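Local atomic coordinates of N5-carboxyaminoimidazole ribonucleotide synthetase (Bacillus anthracis, PDB entry 3QFF), a protein that catalyses the ATP-dependent carboxylation of 5-aminoimidazole ribonucleotide with bicarbonate to N5-carboxyaminoimidazole ribonucleotide, a step of bacterial purine biosynthesis. Residues A[47-50]-A[51-54]; A[133-136]-A[137-140]; A[346-350]-A[351-355]. All blocks are in the same frame, centred on the assembly; numbering follows the deposited sequence.

Contact 1 of 3, residues A[47-50]-A[51-54]; sequences KNSP and CAQV
Ser-49 and Gln-53 close one helix-like turn of backbone, Gln-53 N donating to Ser-49 O over 3.1 Å, after which Val-54 N reaches Cys-51 O at 2.9 Å. The hydroxyl of Ser-49 adds a second grip: with chi1 at 62° its OG sits between the backbone N and the carbonyl carbon, from where it accepts from Ala-52 N (3.2 Å) and lies 3.4 Å from Ala-52 CB. Serine carbonyl and serine hydroxyl thus hold successive amides, which is the ST motif. It serves here in the connection between strands 39-44 and 57-60 of the Rossmann-like preATP-grasp domain, where Cys-51 packs against the glycine-rich turn after strand 16-20, whose sequence resembles a Rossmann-type GxGxxG pattern. Gln-53 sends its extended side chain back over the turn, CG resting 3.5 Å from Asn-48 OD1. Its NE2 donates to Asn-48 O at 3.0 Å, meeting that oxygen from above the carbonyl plane although the acceptor lies in the plane of the Gln-53 amide. The two side-chain amides are turned 33° apart. A second acceptor for NE2 is Gly-345 O, while Gln-53 O takes a hydrogen bond from Lys-34 of the second subunit.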
loop_
_atom_site.group_PDB
_atom_site.type_symbol
_atom_site.label_atom_id
_atom_site.label_comp_id
_atom_site.label_asym_id
_atom_site.label_seq_id
_atom_site.Cartn_x
_atom_site.Cartn_y
_atom_site.Cartn_z
ATOM N N LYS A 47 -3.010 -21.153 13.383
ATOM C CA LYS A 47 -4.193 -20.658 12.674
ATOM C C LYS A 47 -4.355 -19.148 12.852
ATOM O O LYS A 47 -3.883 -18.580 13.836
ATOM C CB LYS A 47 -5.459 -21.400 13.142
ATOM C CG LYS A 47 -6.723 -21.068 12.330
ATOM C CD LYS A 47 -7.536 -22.317 11.976
ATOM C CE LYS A 47 -8.641 -22.571 12.991
ATOM N NZ LYS A 47 -9.875 -21.791 12.649
ATOM N N ASN A 48 -5.028 -18.514 11.894
ATOM C CA ASN A 48 -5.294 -17.076 11.924
ATOM C C ASN A 48 -4.017 -16.224 12.072
ATOM O O ASN A 48 -4.021 -15.186 12.757
ATOM C CB ASN A 48 -6.328 -16.758 13.027
ATOM C CG ASN A 48 -6.967 -15.393 12.866
ATOM O OD1 ASN A 48 -7.328 -14.975 11.758
ATOM N ND2 ASN A 48 -7.116 -14.687 13.980
ATOM N N SER A 49 -2.925 -16.662 11.437
ATOM C CA SER A 49 -1.670 -15.889 11.442
ATOM C C SER A 49 -1.876 -14.523 10.781
ATOM O O SER A 49 -2.890 -14.318 10.119
ATOM C CB SER A 49 -0.534 -16.654 10.747
ATOM O OG SER A 49 -0.824 -16.890 9.385
ATOM N N PRO A 50 -0.939 -13.571 10.988
ATOM C CA PRO A 50 -1.038 -12.290 10.292
ATOM C C PRO A 50 -1.213 -12.434 8.782
ATOM O O PRO A 50 -2.022 -11.713 8.192
ATOM C CB PRO A 50 0.300 -11.623 10.613
ATOM C CG PRO A 50 0.591 -12.096 11.990
ATOM C CD PRO A 50 0.140 -13.546 12.000
ATOM N N CYS A 51 -0.489 -13.371 8.162
ATOM C CA CYS A 51 -0.592 -13.517 6.709
ATOM C C CYS A 51 -1.918 -14.184 6.319
ATOM O O CYS A 51 -2.571 -13.758 5.374
ATOM C CB CYS A 51 0.627 -14.259 6.146
ATOM S SG CYS A 51 0.615 -14.453 4.355
ATOM N N ALA A 52 -2.338 -15.194 7.075
ATOM C CA ALA A 52 -3.628 -15.858 6.820
ATOM C C ALA A 52 -4.813 -14.894 6.841
ATOM O O ALA A 52 -5.828 -15.133 6.185
ATOM C CB ALA A 52 -3.862 -17.011 7.834
ATOM N N GLN A 53 -4.694 -13.821 7.618
ATOM C CA GLN A 53 -5.745 -12.802 7.694
ATOM C C GLN A 53 -5.938 -12.053 6.378
ATOM O O GLN A 53 -6.917 -11.328 6.212
ATOM C CB GLN A 53 -5.443 -11.814 8.811
ATOM C CG GLN A 53 -5.642 -12.398 10.198
ATOM C CD GLN A 53 -5.001 -11.560 11.264
ATOM O OE1 GLN A 53 -5.002 -10.326 11.189
ATOM N NE2 GLN A 53 -4.431 -12.218 12.267
ATOM N N VAL A 54 -4.992 -12.222 5.457
ATOM C CA VAL A 54 -5.083 -11.620 4.137
ATOM C C VAL A 54 -5.009 -12.675 3.029
ATOM O O VAL A 54 -5.083 -12.340 1.864
ATOM C CB VAL A 54 -4.029 -10.476 3.925
ATOM C CG1 VAL A 54 -4.167 -9.398 4.995
ATOM C CG2 VAL A 54 -2.624 -11.005 3.943
#

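Contact 2 of 3, residues A[133-136]-A[137-140]; sequences VQNQ and EQLT
Gln-134 N and Gln-138 OE1 form the shortest bond of this turn, 2.8 Å, with the donor tilted modestly from the carbonyl plane. To reach it, Gln-138 runs back past the helix start on a chain extended beyond CG (chi2 -174°). In return Asn-135, the N-cap of helix 136-146, accepts from the backbone of Gln-138: its OD1 lies 2.9 Å from Gln-138 N, nearly in line with the side-chain C=O bond. The exchange resembles a capping box shifted by one residue, since the glutamine side chain takes the amide before the N-cap rather than that of the N-cap itself. Apart from these bonds, Val-133 CG1, at the end of strand 130-133, packs on Leu-139 CB at 3.6 Å. Ala-180 of helix 173-182 touches both side chains. The first regular bonds follow, from Leu-139 N to Asn-135 O at 3.1 Å and from Thr-140 N to Gln-136 O at 2.9 Å. Arg-177 reaches both Gln-136 OE1 and Thr-140 OG1 from that same neighbouring helix. Neutral amide oxygens thus satisfy backbone N-H groups on both sides of the cap, and the helix dipole would probably strengthen the bond made by Asn-135.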
loop_
_atom_site.group_PDB
_atom_site.type_symbol
_atom_site.label_atom_id
_atom_site.label_comp_id
_atom_site.label_asym_id
_atom_site.label_seq_id
_atom_site.Cartn_x
_atom_site.Cartn_y
_atom_site.Cartn_z
ATOM N N VAL A 133 34.833 -21.621 15.900
ATOM C CA VAL A 133 35.061 -22.234 17.211
ATOM C C VAL A 133 34.146 -23.447 17.392
ATOM O O VAL A 133 32.918 -23.318 17.552
ATOM C CB VAL A 133 34.893 -21.216 18.380
ATOM C CG1 VAL A 133 34.961 -21.917 19.751
ATOM C CG2 VAL A 133 35.958 -20.126 18.289
ATOM N N GLN A 134 34.754 -24.626 17.329
ATOM C CA GLN A 134 34.016 -25.881 17.449
ATOM C C GLN A 134 34.326 -26.603 18.773
ATOM O O GLN A 134 33.621 -27.529 19.161
ATOM C CB GLN A 134 34.297 -26.792 16.239
ATOM C CG GLN A 134 33.717 -26.267 14.923
ATOM C CD GLN A 134 33.897 -27.233 13.742
ATOM O OE1 GLN A 134 34.974 -27.791 13.540
ATOM N NE2 GLN A 134 32.835 -27.412 12.949
ATOM N N ASN A 135 35.389 -26.188 19.445
ATOM C CA ASN A 135 35.711 -26.706 20.779
ATOM C C ASN A 135 36.474 -25.697 21.618
ATOM O O ASN A 135 36.773 -24.592 21.152
ATOM C CB ASN A 135 36.469 -28.038 20.703
ATOM C CG ASN A 135 37.748 -27.949 19.905
ATOM O OD1 ASN A 135 38.403 -26.904 19.845
ATOM N ND2 ASN A 135 38.137 -29.073 19.309
ATOM N N GLN A 136 36.792 -26.092 22.852
ATOM C CA GLN A 136 37.500 -25.228 23.795
ATOM C C GLN A 136 38.891 -24.851 23.324
ATOM O O GLN A 136 39.321 -23.709 23.503
ATOM C CB GLN A 136 37.560 -25.881 25.185
ATOM C CG GLN A 136 36.177 -26.145 25.782
ATOM C CD GLN A 136 35.400 -24.865 26.051
ATOM O OE1 GLN A 136 35.984 -23.791 26.203
ATOM N NE2 GLN A 136 34.077 -24.979 26.132
ATOM N N GLU A 137 39.598 -25.802 22.727
ATOM C CA GLU A 137 40.934 -25.530 22.197
ATOM C C GLU A 137 40.904 -24.433 21.134
ATOM O O GLU A 137 41.749 -23.534 21.144
ATOM C CB GLU A 137 41.581 -26.806 21.654
ATOM C CG GLU A 137 42.976 -26.610 21.026
ATOM C CD GLU A 137 43.975 -25.874 21.927
ATOM O OE1 GLU A 137 43.986 -26.119 23.159
ATOM O OE2 GLU A 137 44.767 -25.049 21.395
ATOM N N GLN A 138 39.922 -24.506 20.236
ATOM C CA GLN A 138 39.759 -23.510 19.185
ATOM C C GLN A 138 39.371 -22.142 19.741
ATOM O O GLN A 138 39.808 -21.125 19.216
ATOM C CB GLN A 138 38.757 -23.980 18.123
ATOM C CG GLN A 138 39.334 -25.054 17.203
ATOM C CD GLN A 138 38.418 -25.441 16.050
ATOM O OE1 GLN A 138 37.224 -25.110 16.030
ATOM N NE2 GLN A 138 38.981 -26.158 15.079
ATOM N N LEU A 139 38.560 -22.128 20.801
ATOM C CA LEU A 139 38.207 -20.879 21.474
ATOM C C LEU A 139 39.453 -20.244 22.083
ATOM O O LEU A 139 39.687 -19.045 21.904
ATOM C CB LEU A 139 37.126 -21.080 22.538
ATOM C CG LEU A 139 36.698 -19.831 23.328
ATOM C CD1 LEU A 139 36.297 -18.646 22.418
ATOM C CD2 LEU A 139 35.568 -20.167 24.299
ATOM N N THR A 140 40.261 -21.056 22.768
ATOM C CA THR A 140 41.506 -20.574 23.367
ATOM C C THR A 140 42.422 -19.952 22.319
ATOM O O THR A 140 42.908 -18.826 22.505
ATOM C CB THR A 140 42.237 -21.685 24.157
ATOM O OG1 THR A 140 41.365 -22.193 25.168
ATOM C CG2 THR A 140 43.488 -21.137 24.827
#

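Contact 3 of 3, residues A[346-350]-A[351-355]; sequences KEEAK and AQRKM
Lys-346 NZ donates to Lys-354 O over 2.7 Å, arriving in the carbonyl plane at the end of a chain extended beyond CG; Gln-24 OE1 is a further partner of this ammonium group. Glu-348 and Arg-353 make the salt bridge, OE1 to NH1 at 3.2 Å. NH1 meets the oxygen from above the carboxylate plane, the carboxylate and guanidinium planes standing 75° apart, and it also gives Glu-348 O a weak bond within the guanidinium plane. A bend at chi3 (-82°) turns the arginine head toward these acceptors, and Lys-350 CD lies over one face of the Arg-353 guanidinium, offset toward its rim, 3.8 Å from Arg-353 NH2. Arg-353 N to Lys-350 O, 3.0 Å, closes a type I beta turn. A water bridges Lys-346 N and Met-355 O. Inside the loop, Met-355 folds at both chi2 and chi3, which brings CE to 3.5 Å from Glu-348 O and 3.9 Å from Ala-349 CB, with Lys-346 CB also against it. The loop joins hairpin strands 339-343 and 354-361 at the edge of the large antiparallel sheet; backbone bonds tie Ala-351 to Glu-324 and Arg-353 to Gly-323 at the start of helix 323-331, while Met-355 pairs with Ile-321 of strand 316-322.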
loop_
_atom_site.group_PDB
_atom_site.type_symbol
_atom_site.label_atom_id
_atom_site.label_comp_id
_atom_site.label_asym_id
_atom_site.label_seq_id
_atom_site.Cartn_x
_atom_site.Cartn_y
_atom_site.Cartn_z
ATOM N N LYS A 346 -1.540 -9.416 15.222
ATOM C CA LYS A 346 -1.181 -10.448 16.177
ATOM C C LYS A 346 -2.068 -10.323 17.417
ATOM O O LYS A 346 -2.402 -9.213 17.851
ATOM C CB LYS A 346 0.303 -10.364 16.549
ATOM C CG LYS A 346 1.252 -10.843 15.448
ATOM C CD LYS A 346 2.679 -10.410 15.745
ATOM C CE LYS A 346 3.674 -10.917 14.683
ATOM N NZ LYS A 346 5.103 -10.671 15.117
ATOM N N GLU A 347 -2.448 -11.469 17.972
ATOM C CA GLU A 347 -3.365 -11.511 19.108
ATOM C C GLU A 347 -2.634 -11.280 20.432
ATOM O O GLU A 347 -2.900 -10.301 21.135
ATOM C CB GLU A 347 -4.112 -12.842 19.125
ATOM C CG GLU A 347 -5.513 -12.746 19.695
ATOM C CD GLU A 347 -5.962 -14.050 20.324
ATOM O OE1 GLU A 347 -5.889 -15.106 19.645
ATOM O OE2 GLU A 347 -6.382 -14.016 21.503
ATOM N N GLU A 348 -1.699 -12.166 20.762
ATOM C CA GLU A 348 -0.957 -12.052 22.016
ATOM C C GLU A 348 0.147 -11.006 21.903
ATOM O O GLU A 348 0.901 -10.990 20.931
ATOM C CB GLU A 348 -0.372 -13.407 22.418
ATOM C CG GLU A 348 -0.122 -13.557 23.916
ATOM C CD GLU A 348 0.969 -14.570 24.238
ATOM O OE1 GLU A 348 1.411 -15.305 23.322
ATOM O OE2 GLU A 348 1.391 -14.625 25.414
ATOM N N ALA A 349 0.248 -10.145 22.912
ATOM C CA ALA A 349 1.209 -9.045 22.898
ATOM C C ALA A 349 2.420 -9.285 23.809
ATOM O O ALA A 349 2.669 -8.520 24.746
ATOM C CB ALA A 349 0.511 -7.732 23.244
ATOM N N LYS A 350 3.183 -10.338 23.525
ATOM C CA LYS A 350 4.394 -10.618 24.301
ATOM C C LYS A 350 5.356 -9.435 24.231
ATOM O O LYS A 350 5.454 -8.768 23.197
ATOM C CB LYS A 350 5.065 -11.914 23.840
ATOM C CG LYS A 350 4.197 -13.160 24.030
ATOM C CD LYS A 350 4.995 -14.461 23.898
ATOM C CE LYS A 350 5.715 -14.821 25.201
ATOM N NZ LYS A 350 6.374 -16.165 25.130
ATOM N N ALA A 351 6.053 -9.180 25.335
ATOM C CA ALA A 351 6.841 -7.957 25.523
ATOM C C ALA A 351 7.789 -7.589 24.379
ATOM O O ALA A 351 7.922 -6.403 24.030
ATOM C CB ALA A 351 7.607 -8.022 26.830
ATOM N N GLN A 352 8.449 -8.595 23.812
ATOM C CA GLN A 352 9.447 -8.358 22.769
ATOM C C GLN A 352 8.972 -8.782 21.380
ATOM O O GLN A 352 9.735 -8.742 20.411
ATOM C CB GLN A 352 10.777 -9.024 23.135
ATOM C CG GLN A 352 11.519 -8.303 24.262
ATOM C CD GLN A 352 12.953 -8.788 24.436
ATOM O OE1 GLN A 352 13.216 -9.991 24.494
ATOM N NE2 GLN A 352 13.886 -7.846 24.542
ATOM N N ARG A 353 7.704 -9.168 21.288
ATOM C CA ARG A 353 7.109 -9.553 20.018
ATOM C C ARG A 353 6.866 -8.273 19.217
ATOM O O ARG A 353 6.443 -7.255 19.769
ATOM C CB ARG A 353 5.806 -10.313 20.266
ATOM C CG ARG A 353 5.066 -10.779 19.026
ATOM C CD ARG A 353 3.964 -11.761 19.411
ATOM N NE ARG A 353 4.497 -13.107 19.588
ATOM C CZ ARG A 353 3.850 -14.116 20.168
ATOM N NH1 ARG A 353 2.623 -13.947 20.653
ATOM N NH2 ARG A 353 4.435 -15.303 20.263
ATOM N N LYS A 354 7.169 -8.333 17.927
ATOM C CA LYS A 354 6.964 -7.214 17.023
ATOM C C LYS A 354 5.497 -7.176 16.635
ATOM O O LYS A 354 5.002 -8.103 16.000
ATOM C CB LYS A 354 7.879 -7.354 15.792
ATOM C CG LYS A 354 9.357 -7.078 16.108
ATOM C CD LYS A 354 10.278 -7.507 14.968
ATOM C CE LYS A 354 11.764 -7.399 15.399
ATOM N NZ LYS A 354 12.661 -7.810 14.281
ATOM N N MET A 355 4.799 -6.117 17.046
ATOM C CA MET A 355 3.338 -6.002 16.849
ATOM C C MET A 355 2.998 -5.100 15.663
ATOM O O MET A 355 1.921 -5.214 15.091
ATOM C CB MET A 355 2.648 -5.450 18.114
ATOM C CG MET A 355 2.990 -6.233 19.411
ATOM S SD MET A 355 2.516 -7.968 19.361
ATOM C CE MET A 355 0.721 -7.830 19.350
HETATM O O HOH W 1 -0.019 -7.067 15.802
#

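Overall arrangement
Contacts 1 and 3, far apart in sequence, one in the preATP-grasp domain and one in the C-terminal domain, come together in the fold: their centres are 15 Å apart and Pro-50 CG packs on Lys-346 CG at 3.7 Å. Gln-53 reaching Gly-345 and Lys-346 reaching Gln-24 tie the C-terminal hairpin to the Rossmann-like domain in both directions. Contact 2 stands apart in the ATP-grasp domain, its centre 44 Å from that of contact 1 and 37 Å from that of contact 3. Bound ADP lies about 13 Å from the side chain of Val-133 and about 9 Å from that of Lys-354, so neither contact touches the nucleotide, contact 3 lying the nearer of the two.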